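Angiopoietin-related protein 4 (Homo sapiens, PDB 6U1U) mediates inactivation of lipoprotein lipase, regulating triglyceride clearance from the blood, and inhibits endothelial cell proliferation and migration, the chain here being its C-terminal fibrinogen-like domain. Local coordinates at residues A[94-99]-A[205-210]. Sequence-based numbering, arbitrary orientation.
Sequences RDWDGN and PLQATT
One face of the Trp96 indole is occupied by the aliphatic part of Gln207: CG stands 3.6 Å from the centroid of the six-membered ring and 3° off its normal, a CH-pi contact, while CB lies over the middle of the bicycle. At the indole edge, Trp96 NE1 makes a short but weak hydrogen bond to Pro205 O (2.8 Å), its N-H...O angle being only 130°. The Arg94 guanidinium takes Ala208 CB over one face, displaced toward the NH1 rim (NH1 to CB 3.5 Å). Gln207 CG is anti to its backbone N (chi1 -173°), which sets it above the indole; an alanine here would keep CB over the indole but would probably leave the six-membered ring without its CH-pi partner, opening a gap where CG had lain. The backbone bonds define a classic beta bulge where strands 87-94 and 208-215 of the fibrinogen-like domain pair antiparallel: two consecutive residues, Gln207 and Ala208, lie opposite the single Arg94. Arg94 O accepts from Gln207 N at 2.9 Å and weakly from Ala208 N at 3.5 Å, and Arg94 N donates to Ala208 O at 3.0 Å. Beyond the bulge the chain reverses through a type I turn, Asp95 to Gly98. Asp95 OD1 accepts from Asp97 N (2.9 Å), an Asx turn, and also from Asn99 N, the two arriving from opposite faces of the carboxylate, whose OD2 forms a salt bridge with Arg200.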
loop_
_atom_site.group_PDB
_atom_site.type_symbol
_atom_site.label_atom_id
_atom_site.label_comp_id
_atom_site.label_asym_id
_atom_site.label_seq_id
_atom_site.Cartn_x
_atom_site.Cartn_y
_atom_site.Cartn_z
ATOM N N ARG A 94 8.369 1.476 -10.473
ATOM C CA ARG A 94 8.969 1.387 -11.802
ATOM C C ARG A 94 8.679 2.675 -12.556
ATOM O O ARG A 94 7.547 3.183 -12.516
ATOM C CB ARG A 94 8.433 0.170 -12.589
ATOM C CG ARG A 94 9.122 -0.042 -13.948
ATOM C CD ARG A 94 8.404 -1.112 -14.770
ATOM N NE ARG A 94 8.203 -2.355 -14.018
ATOM C CZ ARG A 94 7.209 -3.220 -14.238
ATOM N NH1 ARG A 94 6.307 -2.978 -15.195
ATOM N NH2 ARG A 94 7.115 -4.332 -13.499
ATOM N N ASP A 95 9.694 3.223 -13.234
ATOM C CA ASP A 95 9.440 4.449 -13.969
ATOM C C ASP A 95 9.295 4.101 -15.441
ATOM O O ASP A 95 9.303 2.932 -15.832
ATOM C CB ASP A 95 10.519 5.521 -13.702
ATOM C CG ASP A 95 11.890 5.163 -14.280
ATOM O OD1 ASP A 95 11.977 4.297 -15.173
ATOM O OD2 ASP A 95 12.881 5.760 -13.815
ATOM N N TRP A 96 9.128 5.133 -16.258
ATOM C CA TRP A 96 8.803 4.888 -17.657
ATOM C C TRP A 96 10.030 4.608 -18.505
ATOM O O TRP A 96 9.888 4.287 -19.693
ATOM C CB TRP A 96 8.027 6.069 -18.210
ATOM C CG TRP A 96 6.598 6.050 -17.720
ATOM C CD1 TRP A 96 6.125 6.668 -16.608
ATOM C CD2 TRP A 96 5.489 5.368 -18.310
ATOM N NE1 TRP A 96 4.787 6.412 -16.468
ATOM C CE2 TRP A 96 4.368 5.623 -17.500
ATOM C CE3 TRP A 96 5.331 4.559 -19.443
ATOM C CZ2 TRP A 96 3.101 5.119 -17.790
ATOM C CZ3 TRP A 96 4.064 4.055 -19.738
ATOM C CH2 TRP A 96 2.965 4.333 -18.912
ATOM N N ASP A 97 11.210 4.662 -17.914
ATOM C CA ASP A 97 12.410 4.180 -18.575
ATOM C C ASP A 97 12.808 2.783 -18.118
ATOM O O ASP A 97 13.918 2.333 -18.421
ATOM C CB ASP A 97 13.547 5.152 -18.334
ATOM C CG ASP A 97 13.367 6.426 -19.108
ATOM O OD1 ASP A 97 13.013 6.328 -20.299
ATOM O OD2 ASP A 97 13.571 7.510 -18.518
ATOM N N GLY A 98 11.942 2.100 -17.373
ATOM C CA GLY A 98 12.217 0.751 -16.936
ATOM C C GLY A 98 13.057 0.620 -15.681
ATOM O O GLY A 98 13.329 -0.514 -15.264
ATOM N N ASN A 99 13.466 1.725 -15.065
ATOM C CA ASN A 99 14.182 1.648 -13.797
ATOM C C ASN A 99 13.226 1.196 -12.706
ATOM O O ASN A 99 12.072 1.611 -12.681
ATOM C CB ASN A 99 14.762 3.002 -13.414
ATOM C CG ASN A 99 15.646 3.581 -14.489
ATOM O OD1 ASN A 99 15.404 4.683 -15.000
ATOM N ND2 ASN A 99 16.693 2.847 -14.825
ATOM N N PRO A 205 4.383 10.546 -12.844
ATOM C CA PRO A 205 3.424 9.422 -12.782
ATOM C C PRO A 205 4.143 8.096 -12.998
ATOM O O PRO A 205 4.711 7.842 -14.062
ATOM C CB PRO A 205 2.443 9.729 -13.921
ATOM C CG PRO A 205 3.306 10.391 -14.962
ATOM C CD PRO A 205 4.384 11.186 -14.171
ATOM N N LEU A 206 4.091 7.224 -11.994
ATOM C CA LEU A 206 4.838 5.980 -12.080
ATOM C C LEU A 206 4.185 5.000 -13.044
ATOM O O LEU A 206 2.969 5.022 -13.273
ATOM C CB LEU A 206 4.963 5.345 -10.697
ATOM C CG LEU A 206 5.814 6.203 -9.760
ATOM C CD1 LEU A 206 5.624 5.812 -8.311
ATOM C CD2 LEU A 206 7.312 6.073 -10.149
ATOM N N GLN A 207 5.014 4.136 -13.623
ATOM C CA GLN A 207 4.509 3.176 -14.595
ATOM C C GLN A 207 3.938 1.931 -13.927
ATOM O O GLN A 207 2.999 1.328 -14.457
ATOM C CB GLN A 207 5.622 2.791 -15.578
ATOM C CG GLN A 207 5.132 1.925 -16.743
ATOM C CD GLN A 207 6.243 1.194 -17.484
ATOM O OE1 GLN A 207 7.375 1.679 -17.586
ATOM N NE2 GLN A 207 5.914 0.035 -18.037
ATOM N N ALA A 208 4.507 1.513 -12.792
ATOM C CA ALA A 208 4.069 0.282 -12.141
ATOM C C ALA A 208 4.452 0.349 -10.669
ATOM O O ALA A 208 5.424 1.014 -10.298
ATOM C CB ALA A 208 4.668 -0.974 -12.795
ATOM N N THR A 209 3.642 -0.306 -9.826
ATOM C CA THR A 209 3.900 -0.361 -8.394
ATOM C C THR A 209 3.565 -1.761 -7.903
ATOM O O THR A 209 2.658 -2.413 -8.428
ATOM C CB THR A 209 3.052 0.670 -7.585
ATOM O OG1 THR A 209 1.646 0.350 -7.691
ATOM C CG2 THR A 209 3.241 2.094 -8.111
ATOM N N THR A 210 4.279 -2.209 -6.866
ATOM C CA THR A 210 3.893 -3.409 -6.133
ATOM C C THR A 210 4.165 -3.155 -4.667
ATOM O O THR A 210 5.230 -2.622 -4.324
ATOM C CB THR A 210 4.712 -4.647 -6.550
ATOM O OG1 THR A 210 4.747 -4.747 -7.976
ATOM C CG2 THR A 210 4.064 -5.918 -6.001
#